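Local coordinates for protein Abbfa_003403 (Acinetobacter baumannii, PDB 4ZXH) that probably activates an amino acid, condenses it and releases the product, as a four-domain nonribosomal peptide synthetase with condensation, adenylation, carrier and thioesterase domains, at residues Q51-K56 with G384-L389; I574-P579 with W824-L829; D1189-Y1194 with K1222-L1227. All blocks are in the same frame, centred on the assembly; numbering follows the deposited sequence.

Interaction 1 (Q51-K56 with G384-L389); sequences QSLGNK and GQDLTL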
loop_
_atom_site.group_PDB
_atom_site.type_symbol
_atom_site.label_atom_id
_atom_site.label_comp_id
_atom_site.label_asym_id
_atom_site.label_seq_id
_atom_site.Cartn_x
_atom_site.Cartn_y
_atom_site.Cartn_z
ATOM N N GLN A 51 51.527 8.568 23.781
ATOM C CA GLN A 51 52.397 7.683 23.002
ATOM C C GLN A 51 52.585 6.299 23.639
ATOM O O GLN A 51 52.995 5.350 22.956
ATOM C CB GLN A 51 53.767 8.331 22.771
ATOM C CG GLN A 51 54.357 8.044 21.371
ATOM C CD GLN A 51 53.483 8.570 20.217
ATOM O OE1 GLN A 51 53.170 7.842 19.266
ATOM N NE2 GLN A 51 53.104 9.842 20.296
ATOM N N SER A 52 52.266 6.177 24.929
ATOM C CA SER A 52 52.502 4.927 25.654
ATOM C C SER A 52 51.477 3.836 25.299
ATOM O O SER A 52 51.595 2.689 25.752
ATOM C CB SER A 52 52.515 5.178 27.172
ATOM O OG SER A 52 51.307 5.750 27.663
ATOM N N LEU A 53 50.483 4.195 24.485
ATOM C CA LEU A 53 49.473 3.242 24.008
ATOM C C LEU A 53 50.130 2.162 23.155
ATOM O O LEU A 53 49.752 0.988 23.215
ATOM C CB LEU A 53 48.377 3.956 23.206
ATOM C CG LEU A 53 47.178 3.130 22.728
ATOM C CD1 LEU A 53 46.549 2.344 23.881
ATOM C CD2 LEU A 53 46.132 4.005 22.060
ATOM N N GLY A 54 51.125 2.568 22.371
ATOM C CA GLY A 54 51.892 1.642 21.559
ATOM C C GLY A 54 51.021 0.833 20.619
ATOM O O GLY A 54 50.199 1.387 19.882
ATOM N N ASN A 55 51.196 -0.485 20.678
ATOM C CA ASN A 55 50.516 -1.426 19.798
ATOM C C ASN A 55 49.309 -2.083 20.481
ATOM O O ASN A 55 48.710 -3.020 19.943
ATOM C CB ASN A 55 51.502 -2.503 19.338
ATOM C CG ASN A 55 51.152 -3.087 17.984
ATOM O OD1 ASN A 55 50.163 -2.707 17.359
ATOM N ND2 ASN A 55 51.961 -4.032 17.530
ATOM N N LYS A 56 48.946 -1.584 21.661
ATOM C CA LYS A 56 47.887 -2.206 22.459
ATOM C C LYS A 56 46.533 -2.397 21.743
ATOM O O LYS A 56 45.831 -3.374 22.016
ATOM C CB LYS A 56 47.668 -1.405 23.745
ATOM C CG LYS A 56 48.734 -1.647 24.795
ATOM C CD LYS A 56 48.362 -1.007 26.113
ATOM C CE LYS A 56 49.564 -0.992 27.044
ATOM N NZ LYS A 56 50.660 -0.160 26.481
ATOM N N GLY A 384 42.365 7.351 31.151
ATOM C CA GLY A 384 43.237 6.263 31.527
ATOM C C GLY A 384 44.661 6.721 31.358
ATOM O O GLY A 384 44.918 7.840 30.929
ATOM N N GLN A 385 45.595 5.859 31.720
ATOM C CA GLN A 385 47.002 6.164 31.549
ATOM C C GLN A 385 47.328 6.434 30.075
ATOM O O GLN A 385 48.025 7.395 29.753
ATOM C CB GLN A 385 47.838 5.013 32.100
ATOM C CG GLN A 385 49.276 5.018 31.700
ATOM C CD GLN A 385 50.094 3.981 32.453
ATOM O OE1 GLN A 385 49.556 3.051 33.076
ATOM N NE2 GLN A 385 51.406 4.144 32.408
ATOM N N ASP A 386 46.804 5.609 29.174
ATOM C CA ASP A 386 47.236 5.682 27.776
ATOM C C ASP A 386 46.309 6.489 26.865
ATOM O O ASP A 386 46.733 6.910 25.800
ATOM C CB ASP A 386 47.394 4.274 27.190
ATOM C CG ASP A 386 48.530 3.486 27.835
ATOM O OD1 ASP A 386 49.539 4.096 28.272
ATOM O OD2 ASP A 386 48.411 2.245 27.899
ATOM N N LEU A 387 45.054 6.692 27.273
ATOM C CA LEU A 387 44.077 7.385 26.433
ATOM C C LEU A 387 42.925 8.012 27.189
ATOM O O LEU A 387 42.804 7.873 28.402
ATOM C CB LEU A 387 43.504 6.441 25.369
ATOM C CG LEU A 387 43.001 5.042 25.740
ATOM C CD1 LEU A 387 41.844 5.099 26.634
ATOM C CD2 LEU A 387 42.533 4.374 24.458
ATOM N N THR A 388 42.053 8.669 26.436
ATOM C CA THR A 388 40.926 9.389 27.011
ATOM C C THR A 388 39.718 9.258 26.104
ATOM O O THR A 388 39.832 9.522 24.902
ATOM C CB THR A 388 41.268 10.886 27.214
ATOM O OG1 THR A 388 42.353 11.008 28.153
ATOM C CG2 THR A 388 40.058 11.656 27.699
ATOM N N LEU A 389 38.577 8.844 26.663
ATOM C CA LEU A 389 37.328 8.716 25.885
ATOM C C LEU A 389 36.406 9.903 26.119
ATOM O O LEU A 389 36.203 10.310 27.258
ATOM C CB LEU A 389 36.557 7.433 26.231
ATOM C CG LEU A 389 37.057 6.016 25.930
ATOM C CD1 LEU A 389 35.908 5.059 26.105
ATOM C CD2 LEU A 389 37.627 5.883 24.540
#
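D386 lays its CB against CD1 of L53 (3.9 Å), the two side chains crossing obliquely, and then splits its carboxylate between S52, before the turn that follows, and K56, at its end. The contact sits at the ends of two neighbouring strands in the sheet of the first lobe of the condensation domain, a chloramphenicol-acetyltransferase-like fold. Here strand 387-391, from the second half of the domain sequence, runs antiparallel to strand 40-49 and so extends the sheet of the first half. D386 stands just before that strand, and its backbone is hydrogen-bonded to N50, the residue just past strand 40-49, whose side-chain ND2 also bonds Q385 O.

S52 OG, in the crowded position between its own N and carbonyl carbon (chi1 59°), donates to D386 OD1 at 2.5 Å, approaching from above the carboxylate plane. The other oxygen, OD2, faces K56, whose chain crosses that of D386 at about a right angle. K56 runs nearly straight to CE and bends there (chi4 63°), which brings NZ into a salt bridge with D386 OD2 at 3.6 Å and a weak hydrogen bond to S52 O at 3.1 Å. The ammonium group is thus shared between a charge and a backbone carbonyl, and it would be expected to keep the carboxylate ionised.

A type II' turn from L53 to K56 brings the lysine back beside the serine; K56 N bonds L53 O, and K56 opens helix 56-67. L53, with CG anti to its backbone N (chi1 -175°), sets CD1 beside D386 and CD2 beside L387. L387 rests on V47 and V49 of strand 40-49 and on L168, its side chain close to the bound phosphocholine lipid. The apolar layer closes with CD2 of L53 against CD2 of L387, 4.3 Å apart.

Interaction 2 (I574-P579 with W824-L829); sequences IEDAEP and WQRPEL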
loop_
_atom_site.group_PDB
_atom_site.type_symbol
_atom_site.label_atom_id
_atom_site.label_comp_id
_atom_site.label_asym_id
_atom_site.label_seq_id
_atom_site.Cartn_x
_atom_site.Cartn_y
_atom_site.Cartn_z
ATOM N N ILE A 574 -39.412 25.104 -7.116
ATOM C CA ILE A 574 -40.527 26.044 -7.226
ATOM C C ILE A 574 -41.324 26.045 -5.942
ATOM O O ILE A 574 -41.623 27.101 -5.400
ATOM C CB ILE A 574 -41.508 25.698 -8.374
ATOM C CG1 ILE A 574 -40.813 25.600 -9.743
ATOM C CG2 ILE A 574 -42.640 26.705 -8.409
ATOM C CD1 ILE A 574 -40.169 26.844 -10.178
ATOM N N GLU A 575 -41.639 24.840 -5.456
ATOM C CA GLU A 575 -42.538 24.648 -4.327
ATOM C C GLU A 575 -41.969 25.173 -3.006
ATOM O O GLU A 575 -42.697 25.745 -2.184
ATOM C CB GLU A 575 -42.882 23.169 -4.187
ATOM C CG GLU A 575 -43.922 22.898 -3.109
ATOM C CD GLU A 575 -44.452 21.476 -3.134
ATOM O OE1 GLU A 575 -43.804 20.600 -3.750
ATOM O OE2 GLU A 575 -45.536 21.240 -2.551
ATOM N N ASP A 576 -40.673 24.964 -2.801
ATOM C CA ASP A 576 -40.004 25.404 -1.584
ATOM C C ASP A 576 -39.750 26.918 -1.608
ATOM O O ASP A 576 -39.907 27.602 -0.588
ATOM C CB ASP A 576 -38.689 24.633 -1.410
ATOM C CG ASP A 576 -37.919 25.025 -0.145
ATOM O OD1 ASP A 576 -38.287 24.583 0.972
ATOM O OD2 ASP A 576 -36.922 25.765 -0.277
ATOM N N ALA A 577 -39.373 27.435 -2.779
ATOM C CA ALA A 577 -38.958 28.831 -2.906
ATOM C C ALA A 577 -40.140 29.791 -3.015
ATOM O O ALA A 577 -39.995 30.980 -2.741
ATOM C CB ALA A 577 -38.026 29.002 -4.115
ATOM N N GLU A 578 -41.304 29.272 -3.402
ATOM C CA GLU A 578 -42.524 30.072 -3.527
ATOM C C GLU A 578 -42.302 31.399 -4.251
ATOM O O GLU A 578 -42.638 32.447 -3.719
ATOM C CB GLU A 578 -43.116 30.332 -2.144
ATOM C CG GLU A 578 -43.454 29.046 -1.404
ATOM C CD GLU A 578 -43.849 29.258 0.050
ATOM O OE1 GLU A 578 -43.512 30.316 0.626
ATOM O OE2 GLU A 578 -44.497 28.353 0.617
ATOM N N PRO A 579 -41.747 31.353 -5.476
ATOM C CA PRO A 579 -41.376 32.588 -6.179
ATOM C C PRO A 579 -42.571 33.391 -6.688
ATOM O O PRO A 579 -43.632 32.833 -7.007
ATOM C CB PRO A 579 -40.531 32.081 -7.352
ATOM C CG PRO A 579 -41.058 30.710 -7.625
ATOM C CD PRO A 579 -41.612 30.163 -6.337
ATOM N N TRP A 824 -33.555 29.054 3.404
ATOM C CA TRP A 824 -34.878 29.624 3.193
ATOM C C TRP A 824 -36.003 28.834 3.902
ATOM O O TRP A 824 -36.284 27.659 3.584
ATOM C CB TRP A 824 -35.158 29.749 1.693
ATOM C CG TRP A 824 -36.588 30.046 1.382
ATOM C CD1 TRP A 824 -37.472 29.228 0.744
ATOM C CD2 TRP A 824 -37.311 31.231 1.726
ATOM N NE1 TRP A 824 -38.702 29.839 0.652
ATOM C CE2 TRP A 824 -38.626 31.070 1.244
ATOM C CE3 TRP A 824 -36.969 32.421 2.377
ATOM C CZ2 TRP A 824 -39.606 32.062 1.396
ATOM C CZ3 TRP A 824 -37.945 33.403 2.541
ATOM C CH2 TRP A 824 -39.249 33.212 2.053
ATOM N N GLN A 825 -36.624 29.514 4.874
ATOM C CA GLN A 825 -37.703 28.974 5.716
ATOM C C GLN A 825 -37.389 27.611 6.339
ATOM O O GLN A 825 -38.242 26.721 6.431
ATOM C CB GLN A 825 -38.994 28.934 4.922
ATOM C CG GLN A 825 -39.425 30.355 4.650
ATOM C CD GLN A 825 -40.810 30.507 4.078
ATOM O OE1 GLN A 825 -41.249 29.737 3.216
ATOM N NE2 GLN A 825 -41.515 31.521 4.560
ATOM N N ARG A 826 -36.145 27.493 6.792
ATOM C CA ARG A 826 -35.699 26.371 7.581
ATOM C C ARG A 826 -34.926 26.880 8.794
ATOM O O ARG A 826 -33.731 26.643 8.908
ATOM C CB ARG A 826 -34.830 25.442 6.749
ATOM C CG ARG A 826 -35.566 24.719 5.635
ATOM C CD ARG A 826 -34.729 23.549 5.105
ATOM N NE ARG A 826 -35.181 23.103 3.792
ATOM C CZ ARG A 826 -36.256 22.343 3.583
ATOM N NH1 ARG A 826 -36.997 21.942 4.612
ATOM N NH2 ARG A 826 -36.597 21.987 2.343
ATOM N N PRO A 827 -35.614 27.568 9.720
ATOM C CA PRO A 827 -34.912 28.238 10.824
ATOM C C PRO A 827 -34.187 27.292 11.785
ATOM O O PRO A 827 -33.194 27.714 12.362
ATOM C CB PRO A 827 -36.042 28.988 11.557
ATOM C CG PRO A 827 -37.266 28.180 11.273
ATOM C CD PRO A 827 -37.080 27.671 9.856
ATOM N N GLU A 828 -34.670 26.065 11.970
ATOM C CA GLU A 828 -34.044 25.159 12.934
ATOM C C GLU A 828 -32.766 24.584 12.338
ATOM O O GLU A 828 -31.771 24.386 13.050
ATOM C CB GLU A 828 -35.003 24.033 13.343
ATOM N N LEU A 829 -32.790 24.323 11.030
ATOM C CA LEU A 829 -31.596 23.848 10.338
ATOM C C LEU A 829 -30.565 24.964 10.316
ATOM O O LEU A 829 -29.371 24.733 10.545
ATOM C CB LEU A 829 -31.908 23.395 8.910
ATOM C CG LEU A 829 -30.712 22.823 8.133
ATOM C CD1 LEU A 829 -30.375 21.424 8.623
ATOM C CD2 LEU A 829 -30.934 22.823 6.626
#
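NH2 of R826 has two grips: a hydrogen bond to the carbonyl of P634 and a salt bridge to D576 OD1 at 3.4 Å. The second is a matter of charge alone, because the carboxylate and guanidinium planes lie within 12° of parallel and OD1 sits well out of the guanidinium plane. The other oxygen of D576, OD2, is hydrogen-bonded to Y626 OH, which helps hold the rotation of the carboxylate, carried with CG anti to the backbone N.

W824 approaches the last turn of helix 567-577. Its NE1 donates to D576 O at 2.8 Å, with an N-H...O angle of 132°, so the bond is bent at the hydrogen yet lies in the ring plane and on a carbonyl lone pair. The aspartate and indole side chains run antiparallel alongside each other, D576 OD2 3.7 Å from W824 CD1, with the carboxylate 86° from the ring plane. Over the centre of the indole lies CG of the adjoining Q825, which covers one face.

Y626, P634 and G636, whose backbone pairs with W824, all lie in the YTSGSTGKPKG signature, whose central turn is the phosphate-binding loop characteristic of adenylating enzymes of the ANL superfamily.

Interaction 3 (D1189-Y1194 with K1222-L1227); sequences DLAAPY and KAINVL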
loop_
_atom_site.group_PDB
_atom_site.type_symbol
_atom_site.label_atom_id
_atom_site.label_comp_id
_atom_site.label_asym_id
_atom_site.label_seq_id
_atom_site.Cartn_x
_atom_site.Cartn_y
_atom_site.Cartn_z
ATOM N N ASP A 1189 -5.736 -33.692 -26.167
ATOM C CA ASP A 1189 -4.914 -34.298 -25.112
ATOM C C ASP A 1189 -4.296 -33.251 -24.180
ATOM O O ASP A 1189 -3.835 -33.564 -23.083
ATOM C CB ASP A 1189 -3.807 -35.176 -25.719
ATOM C CG ASP A 1189 -4.368 -36.336 -26.544
ATOM O OD1 ASP A 1189 -5.572 -36.629 -26.373
ATOM O OD2 ASP A 1189 -3.614 -36.965 -27.347
ATOM N N LEU A 1190 -4.293 -32.006 -24.623
ATOM C CA LEU A 1190 -3.853 -30.897 -23.792
ATOM C C LEU A 1190 -4.859 -30.581 -22.683
ATOM O O LEU A 1190 -4.484 -30.265 -21.563
ATOM C CB LEU A 1190 -3.662 -29.673 -24.674
ATOM C CG LEU A 1190 -2.722 -28.554 -24.294
ATOM C CD1 LEU A 1190 -1.376 -29.121 -23.903
ATOM C CD2 LEU A 1190 -2.601 -27.653 -25.512
ATOM N N ALA A 1191 -6.148 -30.653 -23.007
ATOM C CA ALA A 1191 -7.197 -30.251 -22.079
ATOM C C ALA A 1191 -7.712 -31.389 -21.207
ATOM O O ALA A 1191 -8.183 -31.152 -20.085
ATOM C CB ALA A 1191 -8.345 -29.640 -22.838
ATOM N N ALA A 1192 -7.644 -32.614 -21.724
ATOM C CA ALA A 1192 -8.208 -33.761 -21.024
ATOM C C ALA A 1192 -7.611 -33.973 -19.620
ATOM O O ALA A 1192 -8.323 -34.382 -18.703
ATOM C CB ALA A 1192 -8.051 -35.004 -21.855
ATOM N N PRO A 1193 -6.314 -33.678 -19.428
ATOM C CA PRO A 1193 -5.857 -33.924 -18.065
ATOM C C PRO A 1193 -6.509 -33.040 -17.040
ATOM O O PRO A 1193 -6.416 -33.421 -15.874
ATOM C CB PRO A 1193 -4.362 -33.635 -18.139
ATOM C CG PRO A 1193 -4.015 -33.948 -19.538
ATOM C CD PRO A 1193 -5.179 -33.425 -20.327
ATOM N N TYR A 1194 -7.165 -31.945 -17.455
ATOM C CA TYR A 1194 -7.891 -31.029 -16.553
ATOM C C TYR A 1194 -9.410 -31.255 -16.619
ATOM O O TYR A 1194 -10.201 -30.412 -16.192
ATOM C CB TYR A 1194 -7.567 -29.552 -16.895
ATOM C CG TYR A 1194 -6.094 -29.222 -16.874
ATOM C CD1 TYR A 1194 -5.496 -28.649 -15.759
ATOM C CD2 TYR A 1194 -5.284 -29.527 -17.955
ATOM C CE1 TYR A 1194 -4.120 -28.383 -15.732
ATOM C CE2 TYR A 1194 -3.914 -29.271 -17.935
ATOM C CZ TYR A 1194 -3.338 -28.701 -16.829
ATOM O OH TYR A 1194 -1.981 -28.450 -16.836
ATOM N N LYS A 1222 -5.175 -21.334 -24.194
ATOM C CA LYS A 1222 -5.186 -20.263 -23.209
ATOM C C LYS A 1222 -6.603 -19.893 -22.775
ATOM O O LYS A 1222 -6.869 -19.666 -21.593
ATOM C CB LYS A 1222 -4.497 -19.027 -23.764
ATOM C CG LYS A 1222 -2.995 -19.072 -23.707
ATOM C CD LYS A 1222 -2.453 -17.798 -24.300
ATOM C CE LYS A 1222 -0.967 -17.850 -24.517
ATOM N NZ LYS A 1222 -0.545 -16.520 -25.036
ATOM N N ALA A 1223 -7.509 -19.818 -23.744
ATOM C CA ALA A 1223 -8.879 -19.387 -23.477
ATOM C C ALA A 1223 -9.603 -20.280 -22.466
ATOM O O ALA A 1223 -10.585 -19.858 -21.868
ATOM C CB ALA A 1223 -9.640 -19.338 -24.735
ATOM N N ILE A 1224 -9.135 -21.514 -22.283
ATOM C CA ILE A 1224 -9.754 -22.375 -21.287
ATOM C C ILE A 1224 -8.809 -22.667 -20.138
ATOM O O ILE A 1224 -9.090 -23.544 -19.335
ATOM C CB ILE A 1224 -10.231 -23.731 -21.861
ATOM C CG1 ILE A 1224 -9.078 -24.470 -22.546
ATOM C CG2 ILE A 1224 -11.422 -23.548 -22.760
ATOM C CD1 ILE A 1224 -9.438 -25.852 -22.990
ATOM N N ASN A 1225 -7.695 -21.940 -20.081
ATOM C CA ASN A 1225 -6.786 -21.955 -18.928
ATOM C C ASN A 1225 -6.008 -23.257 -18.724
ATOM O O ASN A 1225 -5.733 -23.624 -17.591
ATOM C CB ASN A 1225 -7.580 -21.643 -17.659
ATOM C CG ASN A 1225 -6.894 -20.644 -16.752
ATOM O OD1 ASN A 1225 -5.865 -20.045 -17.097
ATOM N ND2 ASN A 1225 -7.490 -20.431 -15.584
ATOM N N VAL A 1226 -5.662 -23.957 -19.806
ATOM C CA VAL A 1226 -4.756 -25.105 -19.706
ATOM C C VAL A 1226 -3.303 -24.780 -20.169
ATOM O O VAL A 1226 -2.421 -25.665 -20.165
ATOM C CB VAL A 1226 -5.277 -26.309 -20.507
ATOM C CG1 VAL A 1226 -6.672 -26.654 -20.046
ATOM C CG2 VAL A 1226 -5.254 -26.015 -21.986
ATOM N N LEU A 1227 -3.081 -23.524 -20.565
ATOM C CA LEU A 1227 -1.748 -22.938 -20.712
ATOM C C LEU A 1227 -1.746 -21.522 -20.124
ATOM O O LEU A 1227 -2.774 -20.859 -20.119
ATOM C CB LEU A 1227 -1.309 -22.890 -22.180
ATOM C CG LEU A 1227 -0.919 -24.224 -22.786
ATOM C CD1 LEU A 1227 -0.516 -24.052 -24.249
ATOM C CD2 LEU A 1227 0.210 -24.836 -21.958
HETATM O O HOH W 1 -0.791 -27.762 -19.700
#
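V1226 fits between two side chains of the other segment, its CG1 lying 3.8 Å from CD2 of Y1194 and its CG2 4.3 Å from CG of L1190. Both segments are helix ends in the thioesterase domain, an alpha/beta-hydrolase, within the helical insertion between strands 1157-1163 and 1262-1267, probably the counterpart of the lid of related thioesterases. The tyrosine ring meets the valine obliquely. Beside this pair, CD1 of I1224 reaches CB of A1191 (3.9 Å), and CD1 of L1227 meets CD2 of L1190 (4.3 Å).

A Schellman motif presents these residues. N1225, with positive phi, ends helix 1210-1223 through V1226 N to A1221 O and N1225 N to K1222 O, and the reversal turns V1226 back toward helix 1179-1191. On the other segment, Y1194 N bonds A1191 O, and F1078 packs against the Y1194 ring with the planes about 35° apart.

Farther out, P974 and R975, just ahead of helix 977-990, reach the contact: R975 NH1 bonds N1225 OD1, and P974 O receives Y1194 OH. A water donates both to that hydroxyl (3.2 Å) and to V1226 O (2.7 Å).

In the fold
From the N terminus the three contacts follow one another in series; none nests within or crosses another. Interaction 1 closes a loop of 327 residues inside the condensation domain, bringing strand 387-391 beside the loop that follows strand 40-49. Interaction 2 then closes 244 residues of the adenylation region, tying a helix beside the four-stranded parallel sheet to the turn between strand 822-823 and helix 827-833. Interaction 3 spans only 27 residues and joins two helix ends of the thioesterase. Their centres are about 91 Å (1 and 2), 78 Å (1 and 3) and 67 Å (2 and 3) apart, so each lies in a separate part of the elongated chain.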